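Local structure of mutual gliding-motility protein MglA (Myxococcus xanthus DK 1622, 6H17) at residues K14-Y18 with L76-P80; M110-M114 with M154-L158; T27-I32 with P171-F177. The protein binds GTP and acts as a small GTPase switch inside the cell, coordinating the two gliding systems and setting the direction and speed of movement. All blocks are in the same frame, centred on the assembly; numbering follows the deposited sequence.

Contact 1 (K14-Y18 with L76-P80); sequences KIVYY and LYTVP. With GSP (5'-guanosine-diphosphate-monothiophosphate), chain C.
Over one face of the Y77 ring lies the side chain of K14, its CE 3.9 Å from the ring centroid in a CH-pi contact and its NZ 4.6 Å from the same centroid in a cation-pi contact. The lysine chain is fully extended, which carries CE and NZ over the ring, and the two side chains cross at about a right angle. On the same face of the sheet as Y77, V16 CG1 meets V79 CG1 at 3.7 Å. On the other face Y17 and L76 run side by side, CE2 of the tyrosine 4.2 Å from CG of the leucine, under helices 25-35 and 176-193. Two parallel-strand hydrogen bonds position these groups: Y77 N to I15 O at 2.9 Å, and a nearly straight Y17 N to Y77 O at 2.8 Å. The bond from V79 N to Y17 O is weak at 3.5 Å. T78, V79 and P80 belong to a predicted GTP-binding segment, and V79 O comes near the gamma-phosphate oxygen O3G of the nucleotide. Two backbone bonds thus carry the pairing, while the K14 ammonium is shared between the Y77 face and hydrogen bonds to I92 O and K94 O.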
loop_
_atom_site.group_PDB
_atom_site.type_symbol
_atom_site.label_atom_id
_atom_site.label_comp_id
_atom_site.label_asym_id
_atom_site.label_seq_id
_atom_site.Cartn_x
_atom_site.Cartn_y
_atom_site.Cartn_z
ATOM N N LYS A 14 -9.740 -2.725 -2.266
ATOM C CA LYS A 14 -8.661 -3.086 -1.354
ATOM C C LYS A 14 -7.340 -2.526 -1.838
ATOM O O LYS A 14 -6.935 -2.757 -2.984
ATOM C CB LYS A 14 -8.585 -4.604 -1.285
ATOM C CG LYS A 14 -7.525 -5.153 -0.380
ATOM C CD LYS A 14 -7.679 -6.664 -0.274
ATOM C CE LYS A 14 -6.899 -7.225 0.875
ATOM N NZ LYS A 14 -7.118 -8.691 1.026
ATOM N N ILE A 15 -6.660 -1.793 -0.959
ATOM C CA ILE A 15 -5.318 -1.274 -1.211
ATOM C C ILE A 15 -4.369 -1.946 -0.233
ATOM O O ILE A 15 -4.640 -1.952 0.975
ATOM C CB ILE A 15 -5.245 0.248 -0.994
ATOM C CG1 ILE A 15 -6.243 0.999 -1.868
ATOM C CG2 ILE A 15 -3.803 0.750 -1.186
ATOM C CD1 ILE A 15 -6.137 0.726 -3.266
ATOM N N VAL A 16 -3.264 -2.504 -0.734
ATOM C CA VAL A 16 -2.259 -3.134 0.121
ATOM C C VAL A 16 -0.969 -2.316 0.072
ATOM O O VAL A 16 -0.427 -2.058 -1.012
ATOM C CB VAL A 16 -2.002 -4.602 -0.275
ATOM C CG1 VAL A 16 -0.866 -5.183 0.565
ATOM C CG2 VAL A 16 -3.277 -5.410 -0.098
ATOM N N TYR A 17 -0.470 -1.939 1.253
ATOM C CA TYR A 17 0.851 -1.346 1.437
ATOM C C TYR A 17 1.845 -2.475 1.676
ATOM O O TYR A 17 1.691 -3.265 2.626
ATOM C CB TYR A 17 0.805 -0.369 2.614
ATOM C CG TYR A 17 0.210 0.984 2.274
ATOM C CD1 TYR A 17 0.983 2.120 2.259
ATOM C CD2 TYR A 17 -1.142 1.120 1.965
ATOM C CE1 TYR A 17 0.454 3.356 1.947
ATOM C CE2 TYR A 17 -1.674 2.352 1.659
ATOM C CZ TYR A 17 -0.870 3.461 1.642
ATOM O OH TYR A 17 -1.441 4.671 1.308
ATOM N N TYR A 18 2.863 -2.530 0.832
ATOM C CA TYR A 18 3.843 -3.605 0.803
ATOM C C TYR A 18 5.224 -3.005 0.981
ATOM O O TYR A 18 5.409 -1.799 0.810
ATOM C CB TYR A 18 3.774 -4.303 -0.564
ATOM C CG TYR A 18 4.020 -5.789 -0.607
ATOM C CD1 TYR A 18 2.996 -6.681 -0.385
ATOM C CD2 TYR A 18 5.261 -6.292 -0.926
ATOM C CE1 TYR A 18 3.199 -8.027 -0.460
ATOM C CE2 TYR A 18 5.492 -7.656 -1.001
ATOM C CZ TYR A 18 4.441 -8.522 -0.763
ATOM O OH TYR A 18 4.586 -9.892 -0.860
ATOM N N LEU A 76 -7.698 -0.176 3.406
ATOM C CA LEU A 76 -6.245 -0.187 3.381
ATOM C C LEU A 76 -5.718 -1.249 4.328
ATOM O O LEU A 76 -6.175 -1.360 5.476
ATOM C CB LEU A 76 -5.686 1.156 3.828
ATOM C CG LEU A 76 -5.712 2.295 2.811
ATOM C CD1 LEU A 76 -7.014 2.478 2.110
ATOM C CD2 LEU A 76 -5.248 3.611 3.481
ATOM N N TYR A 77 -4.745 -2.031 3.839
ATOM C CA TYR A 77 -4.065 -3.055 4.611
ATOM C C TYR A 77 -2.566 -2.828 4.533
ATOM O O TYR A 77 -2.057 -2.359 3.511
ATOM C CB TYR A 77 -4.321 -4.455 4.031
ATOM C CG TYR A 77 -5.724 -5.011 4.227
ATOM C CD1 TYR A 77 -5.956 -5.963 5.199
ATOM C CD2 TYR A 77 -6.795 -4.594 3.450
ATOM C CE1 TYR A 77 -7.217 -6.499 5.388
ATOM C CE2 TYR A 77 -8.084 -5.132 3.644
ATOM C CZ TYR A 77 -8.253 -6.075 4.613
ATOM O OH TYR A 77 -9.508 -6.609 4.841
ATOM N N THR A 78 -1.868 -3.180 5.596
ATOM C CA THR A 78 -0.431 -3.420 5.493
ATOM C C THR A 78 -0.174 -4.913 5.598
ATOM O O THR A 78 -1.090 -5.707 5.834
ATOM C CB THR A 78 0.352 -2.680 6.579
ATOM O OG1 THR A 78 0.068 -3.258 7.858
ATOM C CG2 THR A 78 0.037 -1.206 6.579
ATOM N N VAL A 79 1.086 -5.289 5.394
ATOM C CA VAL A 79 1.519 -6.673 5.532
ATOM C C VAL A 79 2.697 -6.711 6.490
ATOM O O VAL A 79 3.350 -5.679 6.724
ATOM C CB VAL A 79 1.936 -7.291 4.177
ATOM C CG1 VAL A 79 0.821 -7.158 3.149
ATOM C CG2 VAL A 79 3.227 -6.686 3.658
ATOM N N PRO A 80 3.041 -7.889 7.011
ATOM C CA PRO A 80 4.313 -8.029 7.735
ATOM C C PRO A 80 5.435 -8.186 6.726
ATOM O O PRO A 80 5.451 -9.141 5.942
ATOM C CB PRO A 80 4.112 -9.283 8.590
ATOM C CG PRO A 80 2.950 -9.985 8.005
ATOM C CD PRO A 80 2.188 -9.087 7.115
HETATM P PG GSP C . 6.620 -4.303 9.529
HETATM O O3B GSP C . 7.113 -2.725 9.432
HETATM S S1G GSP C . 7.961 -5.195 10.491
HETATM O O2G GSP C . 5.229 -4.259 10.194
HETATM O O3G GSP C . 6.484 -4.770 8.076
HETATM P PB GSP C . 6.389 -1.416 8.911
HETATM O O1B GSP C . 6.677 -1.206 7.471
HETATM O O2B GSP C . 4.959 -1.416 9.297
HETATM P PA GSP C . 6.662 0.832 10.714
HETATM O O1A GSP C . 5.729 1.708 10.022
HETATM O O2A GSP C . 6.229 0.216 11.972
HETATM O O3A GSP C . 7.204 -0.292 9.728
HETATM O "O5'" GSP C . 7.998 1.683 10.914
HETATM C "C5'" GSP C . 9.143 1.091 11.507
HETATM C "C4'" GSP C . 9.999 2.156 12.183
HETATM O "O4'" GSP C . 10.464 3.097 11.195
HETATM C "C3'" GSP C . 9.221 2.950 13.200
HETATM O "O3'" GSP C . 10.051 3.235 14.314
HETATM C "C2'" GSP C . 8.848 4.254 12.498
HETATM O "O2'" GSP C . 8.667 5.360 13.333
HETATM C "C1'" GSP C . 10.068 4.404 11.577
HETATM N N9 GSP C . 9.823 5.203 10.383
HETATM C C8 GSP C . 8.811 5.014 9.494
HETATM N N7 GSP C . 8.891 5.938 8.514
HETATM C C5 GSP C . 9.979 6.723 8.795
HETATM C C6 GSP C . 10.537 7.830 8.157
HETATM O O6 GSP C . 10.111 8.346 7.096
HETATM N N1 GSP C . 11.630 8.375 8.754
HETATM C C2 GSP C . 12.182 7.871 9.904
HETATM N N2 GSP C . 13.257 8.453 10.407
HETATM N N3 GSP C . 11.654 6.803 10.545
HETATM C C4 GSP C . 10.562 6.267 9.969
#

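Contact 2 (M110-M114 with M154-L158); sequences MEANM and MRKAL
Methionine-rich apolar packing joins helix 110-125 to helix 151-158, side by side on one flank of the central sheet and about 17 Å (centre to centre) from the middle of the chain. No hydrogen bond spans the two segments, whose axes stay 11.2 Å apart at an angle of 43°, a wide separation bridged by long side chains. M110 does much of the bridging. Its first torsion (chi1 -180°) sets CG opposite the backbone N, and the chain then bends twice, bringing the CE methyl 3.7 Å from M154 SD and equally near A157 CB. M154 is bent too, and the two methionines slide past each other in opposite directions. L158 fills the inner side: its CD2 lies 4.2 Å from M110 SD and, in the one of two M114 conformers described, 3.9 Å from M114 CG, while CD1 is 4.1 Å from N113 CB, the asparagine crossing it at about a right angle. Replacing this leucine by an alanine would remove both methyl branches and would probably open a gap between the helices, facing N113 and giving the M110 thioether more freedom to turn. Beneath, A103 of strand 98-104 touches N113, M154 and L158, and the buried N113 has its ND2 satisfied by a hydrogen bond to D104 O. With only dispersion and hydrophobic contact between the segments, the union depends on shape, the bent methionine chains fitting against the small A157 and the branched L158.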
loop_
_atom_site.group_PDB
_atom_site.type_symbol
_atom_site.label_atom_id
_atom_site.label_comp_id
_atom_site.label_asym_id
_atom_site.label_seq_id
_atom_site.Cartn_x
_atom_site.Cartn_y
_atom_site.Cartn_z
ATOM N N MET A 110 18.633 -1.286 0.807
ATOM C CA MET A 110 18.328 -1.420 -0.613
ATOM C C MET A 110 18.124 -2.871 -1.013
ATOM O O MET A 110 17.223 -3.171 -1.800
ATOM C CB MET A 110 19.399 -0.758 -1.484
ATOM C CG MET A 110 19.098 -0.877 -2.992
ATOM S SD MET A 110 17.480 -0.198 -3.476
ATOM C CE MET A 110 17.843 1.552 -3.587
ATOM N N GLU A 111 18.953 -3.792 -0.518
ATOM C CA GLU A 111 18.752 -5.190 -0.882
ATOM C C GLU A 111 17.386 -5.659 -0.414
ATOM O O GLU A 111 16.703 -6.395 -1.124
ATOM C CB GLU A 111 19.847 -6.084 -0.305
ATOM C CG GLU A 111 21.117 -6.118 -1.143
ATOM C CD GLU A 111 21.897 -7.413 -0.971
ATOM O OE1 GLU A 111 21.344 -8.376 -0.395
ATOM O OE2 GLU A 111 23.066 -7.471 -1.408
ATOM N N ALA A 112 16.993 -5.264 0.803
ATOM C CA ALA A 112 15.697 -5.655 1.330
ATOM C C ALA A 112 14.571 -5.067 0.494
ATOM O O ALA A 112 13.566 -5.740 0.248
ATOM C CB ALA A 112 15.580 -5.252 2.799
ATOM N N ASN A 113 14.726 -3.816 0.030
ATOM C CA ASN A 113 13.750 -3.238 -0.887
ATOM C C ASN A 113 13.611 -4.092 -2.135
ATOM O O ASN A 113 12.504 -4.406 -2.570
ATOM C CB ASN A 113 14.173 -1.843 -1.343
ATOM C CG ASN A 113 14.032 -0.783 -0.274
ATOM O OD1 ASN A 113 13.137 -0.844 0.575
ATOM N ND2 ASN A 113 14.878 0.236 -0.350
ATOM N N MET A 114 14.740 -4.488 -2.730
ATOM C CA MET A 114 14.674 -5.247 -3.974
ATOM C C MET A 114 14.077 -6.626 -3.756
ATOM O O MET A 114 13.298 -7.104 -4.589
ATOM C CB MET A 114 16.067 -5.366 -4.564
ATOM C CG MET A 114 16.603 -4.060 -5.052
ATOM S SD MET A 114 18.318 -4.223 -5.534
ATOM C CE MET A 114 18.466 -2.752 -6.528
ATOM N N MET A 154 17.114 5.857 -6.228
ATOM C CA MET A 154 15.954 5.035 -5.884
ATOM C C MET A 154 15.143 4.696 -7.127
ATOM O O MET A 154 14.720 3.546 -7.313
ATOM C CB MET A 154 15.058 5.775 -4.893
ATOM C CG MET A 154 15.651 5.948 -3.501
ATOM S SD MET A 154 15.865 4.445 -2.506
ATOM C CE MET A 154 14.204 4.102 -2.022
ATOM N N ARG A 155 14.935 5.689 -7.998
ATOM C CA ARG A 155 14.167 5.478 -9.216
ATOM C C ARG A 155 14.878 4.493 -10.129
ATOM O O ARG A 155 14.259 3.572 -10.675
ATOM C CB ARG A 155 13.988 6.826 -9.918
ATOM C CG ARG A 155 13.239 6.733 -11.242
ATOM C CD ARG A 155 13.170 8.096 -11.939
ATOM N NE ARG A 155 12.754 9.151 -11.014
ATOM C CZ ARG A 155 13.489 10.211 -10.674
ATOM N NH1 ARG A 155 14.697 10.408 -11.192
ATOM N NH2 ARG A 155 12.996 11.093 -9.819
ATOM N N LYS A 156 16.185 4.655 -10.296
ATOM C CA LYS A 156 16.909 3.739 -11.162
ATOM C C LYS A 156 16.927 2.327 -10.600
ATOM O O LYS A 156 16.920 1.358 -11.367
ATOM C CB LYS A 156 18.326 4.257 -11.404
ATOM C CG LYS A 156 18.368 5.515 -12.264
ATOM C CD LYS A 156 19.775 6.053 -12.403
ATOM C CE LYS A 156 19.804 7.279 -13.300
ATOM N NZ LYS A 156 21.158 7.893 -13.323
ATOM N N ALA A 157 16.948 2.180 -9.276
ATOM C CA ALA A 157 16.997 0.852 -8.687
ATOM C C ALA A 157 15.635 0.169 -8.645
ATOM O O ALA A 157 15.562 -1.054 -8.762
ATOM C CB ALA A 157 17.537 0.942 -7.263
ATOM N N LEU A 158 14.545 0.925 -8.434
ATOM C CA LEU A 158 13.267 0.338 -8.056
ATOM C C LEU A 158 12.096 0.716 -8.949
ATOM O O LEU A 158 11.007 0.167 -8.744
ATOM C CB LEU A 158 12.899 0.733 -6.613
ATOM C CG LEU A 158 13.882 0.289 -5.537
ATOM C CD1 LEU A 158 13.556 0.974 -4.211
ATOM C CD2 LEU A 158 13.919 -1.217 -5.361
#

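Contact 3 (T27-I32 with P171-F177); sequences TNLQYI and PTGVGVF. With GSP (5'-guanosine-diphosphate-monothiophosphate), chain C.
The backbone of G173 sits directly on the Y31 ring: its CA is 3.3 Å from the ring centroid and 12° off the normal, a close CH-pi contact over the centre of one face. A CB at this position would clash with the ring and would also be jammed against the carbonyl oxygen of the residue before, which alone calls for glycine. Y31 reaches the loop because its CG is anti to the backbone N (chi1 -173°), which lays the ring against the turn before helix 176-193. Around the ring, V176 CG1 approaches CD2 at 3.9 Å, and the F177 ring meets it obliquely, the planes inclined at 64°. V176 CG1 also packs on I32 CG1 at 3.5 Å and borders N28 OD1. No direct hydrogen bond links the segments, but a water donates to both N28 OD1 and V176 O, 2.8 Å from each, while N28 ND2 is held by G24 O and Q139 OE1. At the nucleotide end, T27 turns its methyl, CG2, to P171 N and its hydroxyl to the alpha-phosphate, where OG1 donates to GSP O1A at 2.7 Å. T27 N donates to the same oxygen, so one residue grips it twice. P171 CD lies 3.3 Å from C5 of the guanine, against the base. The helix that follows the P-loop and the loop leading into the last helix therefore share the nucleotide, T27 taking the charged phosphate by hydrogen bonds and P171 the base by apolar contact.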
loop_
_atom_site.group_PDB
_atom_site.type_symbol
_atom_site.label_atom_id
_atom_site.label_comp_id
_atom_site.label_asym_id
_atom_site.label_seq_id
_atom_site.Cartn_x
_atom_site.Cartn_y
_atom_site.Cartn_z
ATOM N N THR A 27 3.244 3.086 9.652
ATOM C CA THR A 27 3.322 4.524 9.913
ATOM C C THR A 27 2.495 5.306 8.903
ATOM O O THR A 27 1.836 6.290 9.264
ATOM C CB THR A 27 4.782 4.964 9.848
ATOM O OG1 THR A 27 5.545 4.277 10.841
ATOM C CG2 THR A 27 4.933 6.458 10.129
ATOM N N ASN A 28 2.499 4.885 7.634
ATOM C CA ASN A 28 1.642 5.527 6.644
ATOM C C ASN A 28 0.184 5.506 7.096
ATOM O O ASN A 28 -0.510 6.528 7.068
ATOM C CB ASN A 28 1.761 4.833 5.277
ATOM C CG ASN A 28 2.787 5.475 4.347
ATOM O OD1 ASN A 28 2.431 6.314 3.522
ATOM N ND2 ASN A 28 4.029 5.043 4.428
ATOM N N LEU A 29 -0.326 4.322 7.458
ATOM C CA LEU A 29 -1.734 4.224 7.863
ATOM C C LEU A 29 -2.022 5.004 9.141
ATOM O O LEU A 29 -3.113 5.563 9.294
ATOM C CB LEU A 29 -2.172 2.770 7.991
ATOM C CG LEU A 29 -2.728 2.152 6.707
ATOM C CD1 LEU A 29 -1.710 2.078 5.597
ATOM C CD2 LEU A 29 -3.338 0.780 6.984
ATOM N N GLN A 30 -1.071 5.044 10.074
ATOM C CA GLN A 30 -1.271 5.821 11.300
ATOM C C GLN A 30 -1.426 7.299 10.981
ATOM O O GLN A 30 -2.291 7.982 11.548
ATOM C CB GLN A 30 -0.106 5.583 12.271
ATOM C CG GLN A 30 -0.116 4.183 12.851
ATOM C CD GLN A 30 1.134 3.753 13.623
ATOM O OE1 GLN A 30 2.262 4.203 13.376
ATOM N NE2 GLN A 30 0.926 2.824 14.554
ATOM N N TYR A 31 -0.593 7.834 10.081
ATOM C CA TYR A 31 -0.706 9.239 9.713
ATOM C C TYR A 31 -2.030 9.490 9.002
ATOM O O TYR A 31 -2.738 10.464 9.300
ATOM C CB TYR A 31 0.465 9.657 8.810
ATOM C CG TYR A 31 0.453 11.148 8.566
ATOM C CD1 TYR A 31 1.054 12.005 9.468
ATOM C CD2 TYR A 31 -0.238 11.698 7.490
ATOM C CE1 TYR A 31 0.982 13.371 9.304
ATOM C CE2 TYR A 31 -0.281 13.069 7.305
ATOM C CZ TYR A 31 0.318 13.890 8.220
ATOM O OH TYR A 31 0.269 15.263 8.078
ATOM N N ILE A 32 -2.389 8.620 8.052
ATOM C CA ILE A 32 -3.669 8.750 7.349
ATOM C C ILE A 32 -4.819 8.779 8.353
ATOM O O ILE A 32 -5.711 9.640 8.293
ATOM C CB ILE A 32 -3.838 7.624 6.317
ATOM C CG1 ILE A 32 -2.802 7.769 5.202
ATOM C CG2 ILE A 32 -5.239 7.657 5.726
ATOM C CD1 ILE A 32 -2.628 6.510 4.357
ATOM N N PRO A 171 6.298 9.544 9.276
ATOM C CA PRO A 171 5.867 10.006 10.604
ATOM C C PRO A 171 5.393 11.441 10.617
ATOM O O PRO A 171 4.561 11.799 11.462
ATOM C CB PRO A 171 7.115 9.810 11.479
ATOM C CG PRO A 171 7.873 8.715 10.775
ATOM C CD PRO A 171 7.658 8.980 9.305
ATOM N N THR A 172 5.924 12.290 9.738
ATOM C CA THR A 172 5.530 13.693 9.685
ATOM C C THR A 172 4.526 13.975 8.577
ATOM O O THR A 172 4.056 15.115 8.453
ATOM C CB THR A 172 6.746 14.592 9.504
ATOM O OG1 THR A 172 7.334 14.277 8.234
ATOM C CG2 THR A 172 7.770 14.399 10.636
ATOM N N GLY A 173 4.181 12.975 7.787
ATOM C CA GLY A 173 3.197 13.101 6.745
ATOM C C GLY A 173 3.711 13.478 5.374
ATOM O O GLY A 173 2.908 13.508 4.427
ATOM N N VAL A 174 5.003 13.762 5.212
ATOM C CA VAL A 174 5.495 14.155 3.890
ATOM C C VAL A 174 5.149 13.048 2.904
ATOM O O VAL A 174 5.503 11.880 3.119
ATOM C CB VAL A 174 6.996 14.416 3.921
ATOM C CG1 VAL A 174 7.482 14.743 2.504
ATOM C CG2 VAL A 174 7.379 15.519 4.897
ATOM N N GLY A 175 4.433 13.395 1.828
ATOM C CA GLY A 175 4.119 12.462 0.756
ATOM C C GLY A 175 3.015 11.459 1.037
ATOM O O GLY A 175 2.651 10.699 0.136
ATOM N N VAL A 176 2.486 11.399 2.253
ATOM C CA VAL A 176 1.594 10.301 2.611
ATOM C C VAL A 176 0.247 10.403 1.897
ATOM O O VAL A 176 -0.226 9.431 1.283
ATOM C CB VAL A 176 1.444 10.217 4.139
ATOM C CG1 VAL A 176 0.350 9.226 4.551
ATOM C CG2 VAL A 176 2.762 9.856 4.790
ATOM N N PHE A 177 -0.423 11.545 1.993
ATOM C CA PHE A 177 -1.692 11.678 1.294
ATOM C C PHE A 177 -1.512 11.697 -0.218
ATOM O O PHE A 177 -2.381 11.171 -0.939
ATOM C CB PHE A 177 -2.483 12.908 1.779
ATOM C CG PHE A 177 -3.191 12.699 3.077
ATOM C CD1 PHE A 177 -4.213 11.779 3.179
ATOM C CD2 PHE A 177 -2.862 13.442 4.191
ATOM C CE1 PHE A 177 -4.888 11.593 4.381
ATOM C CE2 PHE A 177 -3.530 13.256 5.394
ATOM C CZ PHE A 177 -4.536 12.308 5.478
HETATM P PG GSP C . 6.620 -4.303 9.529
HETATM O O3B GSP C . 7.113 -2.725 9.432
HETATM S S1G GSP C . 7.961 -5.195 10.491
HETATM O O2G GSP C . 5.229 -4.259 10.194
HETATM O O3G GSP C . 6.484 -4.770 8.076
HETATM P PB GSP C . 6.389 -1.416 8.911
HETATM O O1B GSP C . 6.677 -1.206 7.471
HETATM O O2B GSP C . 4.959 -1.416 9.297
HETATM P PA GSP C . 6.662 0.832 10.714
HETATM O O1A GSP C . 5.729 1.708 10.022
HETATM O O2A GSP C . 6.229 0.216 11.972
HETATM O O3A GSP C . 7.204 -0.292 9.728
HETATM O "O5'" GSP C . 7.998 1.683 10.914
HETATM C "C5'" GSP C . 9.143 1.091 11.507
HETATM C "C4'" GSP C . 9.999 2.156 12.183
HETATM O "O4'" GSP C . 10.464 3.097 11.195
HETATM C "C3'" GSP C . 9.221 2.950 13.200
HETATM O "O3'" GSP C . 10.051 3.235 14.314
HETATM C "C2'" GSP C . 8.848 4.254 12.498
HETATM O "O2'" GSP C . 8.667 5.360 13.333
HETATM C "C1'" GSP C . 10.068 4.404 11.577
HETATM N N9 GSP C . 9.823 5.203 10.383
HETATM C C8 GSP C . 8.811 5.014 9.494
HETATM N N7 GSP C . 8.891 5.938 8.514
HETATM C C5 GSP C . 9.979 6.723 8.795
HETATM C C6 GSP C . 10.537 7.830 8.157
HETATM O O6 GSP C . 10.111 8.346 7.096
HETATM N N1 GSP C . 11.630 8.375 8.754
HETATM C C2 GSP C . 12.182 7.871 9.904
HETATM N N2 GSP C . 13.257 8.453 10.407
HETATM N N3 GSP C . 11.654 6.803 10.545
HETATM C C4 GSP C . 10.562 6.267 9.969
HETATM O O HOH W 1 0.309 6.718 1.777
#

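Contacts 1 and 3 touch each other and both reach GSP, whereas contact 2 stands apart. The centres of contacts 1 and 3 are 14 Å apart, and they join through the L29 and I32 side chains of helix 25-35, which face Y17: L29 CD1 packs 3.8 Å from Y17 CD2, and I32 CD1 lies 3.8 Å from Y17 OH. Contact 1 meets the gamma-phosphate end of the nucleotide and contact 3 its alpha-phosphate and base. Contact 2 lies 19 Å from contact 1 and 21 Å from contact 3, centre to centre, yet between nearest atoms the N113 side chain is about 9 Å from GSP and about 3 Å from that of P20, in the predicted GTP-binding loop. Contacts 1 and 3 bring parts distant in sequence together around the nucleotide.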